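Long-range contacts in betaine aldehyde dehydrogenase (Staphylococcus aureus subsp. aureus COL, PDB 4QTO), which catalyses the NAD-dependent oxidation of betaine aldehyde to glycine betaine, as an enzyme of the aldehyde dehydrogenase family: residues Arg80-Ser85 with Gly198-Met203; Gly86-Glu91 with Gly224-Thr229; Val171-Gln176 with Glu249-Ser254. All coordinates share one frame; numbering follows the deposited sequence.

Contact 1 of 3, residues Arg80-Ser85 with Gly198-Met203; sequences RRAFES and GCSLVM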
# COMPACT_ATOMS: atom_id res chain seq x y z
N ARG A 80 -29.43 11.23 -2.84
CA ARG A 80 -29.62 10.15 -1.91
C ARG A 80 -30.39 9.01 -2.54
O ARG A 80 -30.02 7.84 -2.40
CB ARG A 80 -30.33 10.65 -0.62
CG ARG A 80 -30.82 9.56 0.34
CD ARG A 80 -29.71 8.63 0.82
NE ARG A 80 -28.71 9.38 1.57
CZ ARG A 80 -27.47 8.97 1.81
NH1 ARG A 80 -27.05 7.80 1.36
NH2 ARG A 80 -26.65 9.74 2.49
N ARG A 81 -31.50 9.32 -3.21
CA ARG A 81 -32.30 8.28 -3.86
C ARG A 81 -31.46 7.48 -4.87
O ARG A 81 -31.49 6.23 -4.90
CB ARG A 81 -33.51 8.90 -4.57
CG ARG A 81 -34.51 7.87 -5.04
CD ARG A 81 -35.43 8.40 -6.13
NE ARG A 81 -34.67 8.64 -7.37
CZ ARG A 81 -34.49 9.82 -7.95
NH1 ARG A 81 -35.08 10.92 -7.48
NH2 ARG A 81 -33.77 9.89 -9.07
N ALA A 82 -30.69 8.20 -5.67
CA ALA A 82 -29.81 7.61 -6.64
C ALA A 82 -28.76 6.71 -5.96
O ALA A 82 -28.49 5.58 -6.42
CB ALA A 82 -29.15 8.66 -7.50
N PHE A 83 -28.16 7.20 -4.88
CA PHE A 83 -27.16 6.43 -4.16
C PHE A 83 -27.78 5.10 -3.66
O PHE A 83 -27.19 4.03 -3.87
CB PHE A 83 -26.56 7.22 -2.99
CG PHE A 83 -25.42 6.51 -2.36
CD1 PHE A 83 -24.17 6.57 -2.97
CD2 PHE A 83 -25.58 5.74 -1.24
CE1 PHE A 83 -23.11 5.85 -2.47
CE2 PHE A 83 -24.49 5.03 -0.73
CZ PHE A 83 -23.28 5.09 -1.34
N GLU A 84 -28.97 5.17 -3.07
CA GLU A 84 -29.63 3.97 -2.52
C GLU A 84 -30.07 3.01 -3.60
O GLU A 84 -30.15 1.81 -3.33
CB GLU A 84 -30.81 4.35 -1.64
CG GLU A 84 -30.40 5.26 -0.48
CD GLU A 84 -29.32 4.67 0.41
OE1 GLU A 84 -29.29 3.44 0.58
OE2 GLU A 84 -28.51 5.39 1.00
N SER A 85 -30.31 3.50 -4.82
CA SER A 85 -30.74 2.61 -5.91
C SER A 85 -29.61 1.69 -6.34
O SER A 85 -29.86 0.62 -6.92
CB SER A 85 -31.17 3.43 -7.15
OG SER A 85 -29.99 3.89 -7.87
N GLY A 198 -18.10 6.01 -6.96
CA GLY A 198 -19.50 5.62 -6.93
C GLY A 198 -20.40 6.48 -6.06
O GLY A 198 -21.55 6.08 -5.78
N CYS A 199 -19.95 7.68 -5.68
CA CYS A 199 -20.80 8.59 -4.92
C CYS A 199 -21.85 9.26 -5.81
O CYS A 199 -21.77 9.20 -7.03
CB CYS A 199 -19.94 9.71 -4.32
SG CYS A 199 -18.75 9.19 -3.08
N SER A 200 -22.84 9.90 -5.15
CA SER A 200 -23.74 10.82 -5.85
C SER A 200 -23.29 12.20 -5.37
O SER A 200 -22.90 12.36 -4.21
CB SER A 200 -25.19 10.62 -5.46
OG SER A 200 -25.67 9.38 -5.93
N LEU A 201 -23.39 13.21 -6.23
CA LEU A 201 -22.91 14.54 -5.88
C LEU A 201 -23.87 15.65 -6.23
O LEU A 201 -24.68 15.54 -7.14
CB LEU A 201 -21.56 14.79 -6.57
CG LEU A 201 -21.52 14.84 -8.11
CD1 LEU A 201 -21.78 16.26 -8.60
CD2 LEU A 201 -20.17 14.38 -8.66
N VAL A 202 -23.75 16.72 -5.45
CA VAL A 202 -24.45 17.98 -5.71
C VAL A 202 -23.39 19.06 -5.67
O VAL A 202 -22.76 19.30 -4.62
CB VAL A 202 -25.56 18.29 -4.69
CG1 VAL A 202 -26.28 19.59 -5.08
CG2 VAL A 202 -26.56 17.16 -4.57
N MET A 203 -23.18 19.74 -6.80
CA MET A 203 -22.17 20.78 -6.91
C MET A 203 -22.76 22.14 -7.09
O MET A 203 -23.79 22.28 -7.78
CB MET A 203 -21.25 20.50 -8.11
CG MET A 203 -20.24 21.60 -8.35
SD MET A 203 -18.85 21.19 -9.45
CE MET A 203 -17.90 20.18 -8.33
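Phe83 and Ala82, at the C-terminal end of helix 69-85, rest on the start of strand 200-204 and the short link from helix 183-197, and the centre of the contact is the hydroxyl of Ser200. The close part is small and buried. Ser200 points its side chain at the helix, and its OG lies 3.9 Å from Ala82 CB and 3.8 Å from Phe83 CB. The same OG comes within 3.5 Å of Phe83 N, but the angle is too poor for a hydrogen bond; its polar partner is the carbonyl O of Ala79, one turn back in the helix. With OG anti to its own carbonyl carbon (chi1 -68°), Ser200 turns the hydroxyl onto the helix backbone, where it sits like a small peg beside the last turns.

The Phe83 ring extends from there along the approach to the strand. CG lies anti to the backbone N (chi1 -172°), which carries the ring past Ser200 to Gly198 and Cys199. These two meet its edge: CE1 is 3.7 Å from Gly198 O and 4.3 Å from Cys199 CA. Gly198 has positive phi and ends helix 183-197 in a Schellman motif, so the ring edge packs where that helix turns into the strand of the Rossmann-type coenzyme-binding domain.

Toward the more exposed flank of the helix the contact loosens, and Arg80 and Glu84 do not touch residues 198-203. Arg80 NH1 binds Glu84 OE2, at the Phe83 ring edge, at 2.8 Å, the carboxylate oxygen 25° out of the guanidinium plane. Glu84 is shared with Lys462 of the second subunit, and Arg80 also reaches Glu249 and Asp251 of its own chain. The two segments thus meet by van der Waals contact alone, while Ala79 O satisfies the buried Ser200 hydroxyl.

Contact 2 of 3, residues Gly86-Glu91 with Gly224-Thr229; sequences GEWSQE and GFPKGT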
# COMPACT_ATOMS: atom_id res chain seq x y z
N GLY A 86 -28.36 2.11 -6.11
CA GLY A 86 -27.19 1.34 -6.49
C GLY A 86 -26.76 1.41 -7.93
O GLY A 86 -25.75 0.80 -8.30
N GLU A 87 -27.50 2.12 -8.77
CA GLU A 87 -27.19 2.12 -10.22
C GLU A 87 -25.77 2.60 -10.51
O GLU A 87 -25.11 2.11 -11.45
CB GLU A 87 -28.19 2.94 -10.98
CG GLU A 87 -29.60 2.44 -10.94
CD GLU A 87 -30.38 3.46 -11.73
OE1 GLU A 87 -30.13 3.52 -12.96
OE2 GLU A 87 -31.11 4.28 -11.11
N TRP A 88 -25.26 3.56 -9.72
CA TRP A 88 -23.87 3.99 -9.87
C TRP A 88 -22.98 3.42 -8.79
O TRP A 88 -21.84 2.99 -9.03
CB TRP A 88 -23.78 5.53 -9.88
CG TRP A 88 -22.44 6.03 -10.31
CD1 TRP A 88 -21.58 6.78 -9.60
CD2 TRP A 88 -21.83 5.80 -11.57
NE1 TRP A 88 -20.44 7.03 -10.33
CE2 TRP A 88 -20.57 6.44 -11.55
CE3 TRP A 88 -22.20 5.10 -12.71
CZ2 TRP A 88 -19.70 6.40 -12.61
CZ3 TRP A 88 -21.32 5.07 -13.78
CH2 TRP A 88 -20.09 5.72 -13.71
N SER A 89 -23.49 3.39 -7.55
CA SER A 89 -22.68 2.94 -6.44
C SER A 89 -22.31 1.48 -6.48
O SER A 89 -21.32 1.11 -5.83
CB SER A 89 -23.36 3.35 -5.10
OG SER A 89 -24.63 2.70 -4.97
N GLN A 90 -23.11 0.66 -7.18
CA GLN A 90 -22.86 -0.77 -7.32
C GLN A 90 -22.42 -1.12 -8.73
O GLN A 90 -22.31 -2.31 -9.09
CB GLN A 90 -24.10 -1.58 -6.90
CG GLN A 90 -24.52 -1.34 -5.47
CD GLN A 90 -23.49 -1.82 -4.48
OE1 GLN A 90 -22.81 -2.82 -4.71
NE2 GLN A 90 -23.38 -1.12 -3.35
N GLU A 91 -22.22 -0.12 -9.58
CA GLU A 91 -21.65 -0.35 -10.91
C GLU A 91 -20.22 -0.84 -10.67
O GLU A 91 -19.62 -0.57 -9.61
CB GLU A 91 -21.61 0.95 -11.72
CG GLU A 91 -21.07 0.89 -13.11
CD GLU A 91 -21.74 -0.18 -13.96
OE1 GLU A 91 -22.73 0.17 -14.65
OE2 GLU A 91 -21.30 -1.37 -13.90
N GLY A 224 -23.38 10.07 -19.79
CA GLY A 224 -24.47 9.33 -19.22
C GLY A 224 -24.22 8.76 -17.85
O GLY A 224 -23.38 7.89 -17.68
N PHE A 225 -25.00 9.26 -16.88
CA PHE A 225 -24.98 8.78 -15.50
C PHE A 225 -26.40 8.60 -15.01
O PHE A 225 -27.31 9.30 -15.48
CB PHE A 225 -24.22 9.76 -14.59
CG PHE A 225 -22.78 9.91 -14.96
CD1 PHE A 225 -21.84 9.01 -14.48
CD2 PHE A 225 -22.35 10.88 -15.87
CE1 PHE A 225 -20.53 9.09 -14.88
CE2 PHE A 225 -21.04 10.96 -16.29
CZ PHE A 225 -20.11 10.05 -15.80
N PRO A 226 -26.61 7.69 -14.04
CA PRO A 226 -27.97 7.46 -13.58
C PRO A 226 -28.59 8.73 -12.99
O PRO A 226 -27.91 9.58 -12.43
CB PRO A 226 -27.81 6.36 -12.52
CG PRO A 226 -26.56 5.65 -12.93
CD PRO A 226 -25.66 6.74 -13.44
N LYS A 227 -29.90 8.88 -13.18
CA LYS A 227 -30.63 10.02 -12.73
C LYS A 227 -30.40 10.27 -11.23
O LYS A 227 -30.58 9.36 -10.43
CB LYS A 227 -32.10 9.72 -13.01
CG LYS A 227 -33.04 10.83 -12.77
CD LYS A 227 -34.46 10.36 -13.11
CE LYS A 227 -35.45 11.48 -12.84
NZ LYS A 227 -36.85 11.03 -13.07
N GLY A 228 -29.99 11.48 -10.88
CA GLY A 228 -29.70 11.87 -9.52
C GLY A 228 -28.25 11.72 -9.10
O GLY A 228 -27.85 12.24 -8.06
N THR A 229 -27.44 11.01 -9.89
CA THR A 229 -26.02 10.81 -9.54
C THR A 229 -25.22 12.12 -9.55
O THR A 229 -24.32 12.31 -8.72
CB THR A 229 -25.34 9.84 -10.54
OG1 THR A 229 -26.02 8.58 -10.48
CG2 THR A 229 -23.88 9.58 -10.17
O HOH W 1 -31.15 6.85 -10.21
O HOH W 2 -27.20 6.26 -9.24
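Trp88 and Phe225 meet edge to face: the phenyl ring turns its CD1-CE1 edge onto the six-membered ring of the indole, the planes stand at 81°, and the centroids are 5.0 Å apart. Phe225 CD1 lies above one indole face, displaced toward the rim, while Phe225 CE1 reaches within 3.6 Å of Trp88 CH2. With CG anti to the backbone N (chi1 -168°), the indole of Trp88 is laid across to residues 224-229. The indole nitrogen is fixed as well: NE1 donates to the carbonyl O of Leu195 in helix 183-197.

Two further side chains cross the indole at about a right angle. Pro226 brings CD to 3.9 Å from Trp88 CE3, and Thr229 sets its methyl CG2 3.7 Å from Trp88 CD1, near the five-membered ring.

Both segments are connecting loops of the Rossmann-type coenzyme-binding domain: Gly86-Glu91 joins helix 69-85 to helix 93-109 and contains a type I turn from Trp88 to Glu91, whereas Gly224-Thr229 leads from helix 211-223 into strand 230-232 through a type II turn from Pro226 to Thr229. In that second turn the carbonyl O of Pro226 is gripped twice from one face, by Thr229 N and by Thr229 OG1.

Nearer the surface, Glu87 slides past Pro226 in the opposite direction, its extended chain laying OE1 3.7 Å from Pro226 CB. Two waters bridge the segments, one at the exposed Glu87, one deeper between Trp88 and Thr229. The first donates to both Glu87 OE2 and the carbonyl O of Lys227; the other donates to Thr229 OG1, 2.9 Å from the water, and accepts a weak bond from Trp88 N.

Contact 3 of 3, residues Val171-Gln176 with Glu249-Ser254; sequences VGVVTQ and EVDLVS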
# COMPACT_ATOMS: atom_id res chain seq x y z
N VAL A 171 -18.35 7.03 -0.03
CA VAL A 171 -18.76 7.71 1.23
C VAL A 171 -20.26 7.95 1.26
O VAL A 171 -20.88 7.91 2.33
CB VAL A 171 -17.88 8.97 1.48
CG1 VAL A 171 -18.18 10.07 0.49
CG2 VAL A 171 -18.04 9.47 2.92
N GLY A 172 -20.86 8.24 0.11
CA GLY A 172 -22.29 8.40 -0.02
C GLY A 172 -22.63 9.60 -0.87
O GLY A 172 -22.20 9.72 -2.01
N VAL A 173 -23.44 10.47 -0.30
CA VAL A 173 -23.88 11.69 -0.94
C VAL A 173 -22.90 12.80 -0.56
O VAL A 173 -22.64 13.03 0.64
CB VAL A 173 -25.29 12.05 -0.46
CG1 VAL A 173 -25.69 13.45 -0.92
CG2 VAL A 173 -26.31 11.03 -0.93
N VAL A 174 -22.39 13.51 -1.57
CA VAL A 174 -21.42 14.56 -1.32
C VAL A 174 -21.88 15.89 -1.88
O VAL A 174 -22.43 15.93 -2.99
CB VAL A 174 -20.06 14.24 -1.97
CG1 VAL A 174 -19.03 15.30 -1.58
CG2 VAL A 174 -19.58 12.84 -1.57
N THR A 175 -21.66 16.96 -1.13
CA THR A 175 -21.94 18.32 -1.60
C THR A 175 -20.56 18.95 -1.87
O THR A 175 -19.58 18.74 -1.13
CB THR A 175 -22.81 19.15 -0.69
OG1 THR A 175 -22.22 19.21 0.60
CG2 THR A 175 -24.21 18.54 -0.62
N GLN A 176 -20.49 19.71 -2.95
CA GLN A 176 -19.23 20.22 -3.46
C GLN A 176 -19.42 21.69 -3.81
O GLN A 176 -20.28 22.02 -4.63
CB GLN A 176 -18.80 19.41 -4.68
CG GLN A 176 -18.59 17.92 -4.37
CD GLN A 176 -18.32 17.06 -5.58
OE1 GLN A 176 -18.85 17.29 -6.65
NE2 GLN A 176 -17.50 16.04 -5.38
N GLU A 249 -28.91 14.31 5.00
CA GLU A 249 -28.63 13.25 4.00
C GLU A 249 -27.27 13.37 3.33
O GLU A 249 -26.94 12.55 2.46
CB GLU A 249 -29.72 13.19 2.92
CG GLU A 249 -31.07 12.80 3.47
CD GLU A 249 -31.08 11.43 4.13
OE1 GLU A 249 -30.26 10.54 3.81
OE2 GLU A 249 -31.98 11.22 4.98
N VAL A 250 -26.46 14.33 3.73
CA VAL A 250 -25.12 14.51 3.17
C VAL A 250 -24.09 13.77 4.03
O VAL A 250 -24.14 13.86 5.26
CB VAL A 250 -24.76 16.00 3.09
CG1 VAL A 250 -23.33 16.21 2.60
CG2 VAL A 250 -25.73 16.73 2.17
N ASP A 251 -23.17 13.04 3.38
CA ASP A 251 -22.10 12.29 4.07
C ASP A 251 -20.74 13.01 4.07
O ASP A 251 -19.91 12.74 4.93
CB ASP A 251 -21.97 10.91 3.45
CG ASP A 251 -23.23 10.08 3.62
OD1 ASP A 251 -23.65 9.80 4.79
OD2 ASP A 251 -23.88 9.78 2.58
N LEU A 252 -20.52 13.90 3.10
CA LEU A 252 -19.28 14.69 3.01
C LEU A 252 -19.61 16.03 2.39
O LEU A 252 -20.29 16.09 1.36
CB LEU A 252 -18.25 13.99 2.11
CG LEU A 252 -16.99 14.78 1.72
CD1 LEU A 252 -16.08 15.00 2.91
CD2 LEU A 252 -16.24 14.09 0.59
N VAL A 253 -19.10 17.09 3.02
CA VAL A 253 -19.18 18.45 2.47
C VAL A 253 -17.74 18.80 2.07
O VAL A 253 -16.83 18.77 2.92
CB VAL A 253 -19.66 19.46 3.51
CG1 VAL A 253 -19.68 20.87 2.89
CG2 VAL A 253 -21.01 19.06 4.03
N SER A 254 -17.52 19.10 0.80
CA SER A 254 -16.20 19.46 0.27
C SER A 254 -16.27 20.92 -0.22
O SER A 254 -16.95 21.19 -1.20
CB SER A 254 -15.77 18.54 -0.86
OG SER A 254 -14.48 18.92 -1.33
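Val173 and Asp251 open a parallel pairing of strands 162-177 and 252-256, whose short segments run 4.8 Å apart at 19°. The backbone bonds follow the parallel pattern. Asp251 N donates to Val173 O, and Leu252 N adds a weak bond to that oxygen; Thr175 N then reaches Leu252 O at 3.0 Å, and Ser254 N reaches Thr175 O at 2.8 Å. CA-H...O contacts from Val174 and Gln176 run alongside.

One side-chain bond extends the ladder. Asp251 OD2 accepts from Val173 N at 3.0 Å through its anti lone pair, with a nearly straight N-H...O angle of 164°, and the carboxylate also takes a salt bridge from Arg80. Its OD2 lies just 3.3 Å from Gly172 CA. Thr175 OG1, seated between N and carbonyl carbon (chi1 57°), hydrogen-bonds to the carbonyl O of Met244.

Side-chain packing divides between the sheet faces. On one, Val174 and Leu252 lie side by side, CG1 to CD2 3.7 Å. On the other, Thr175 lies with Val253, OG1 to CG2 3.6 Å; its methyl CG2 also meets Val250 CG2 at 3.7 Å, the side chains at about a right angle. The aspartate thus probably keeps its charge, held between an amide and an arginine at the N-terminal end of this pairing.

Overall arrangement
From the N terminus, the chain runs through helix 69-85 into the loop 86-91, then onward to strand 162-177, helix 183-197 and strand 200-204, where contact 1 closes its loop of 112 residues. Helix 211-223 follows, and contact 2 closes next as residues 224-229 return to the loop after the first helix. Contact 3 closes last, when strand 252-256 joins 162-177. All three loops cross one another; none nests. Contacts 1 and 2 touch through Leu201 and Thr229, and contacts 1 and 3 share neighbouring strands and the Arg80-Asp251 salt bridge. Contacts 2 and 3 remain apart, linked through contact 1, so helix, loops and sheet form one continuous block.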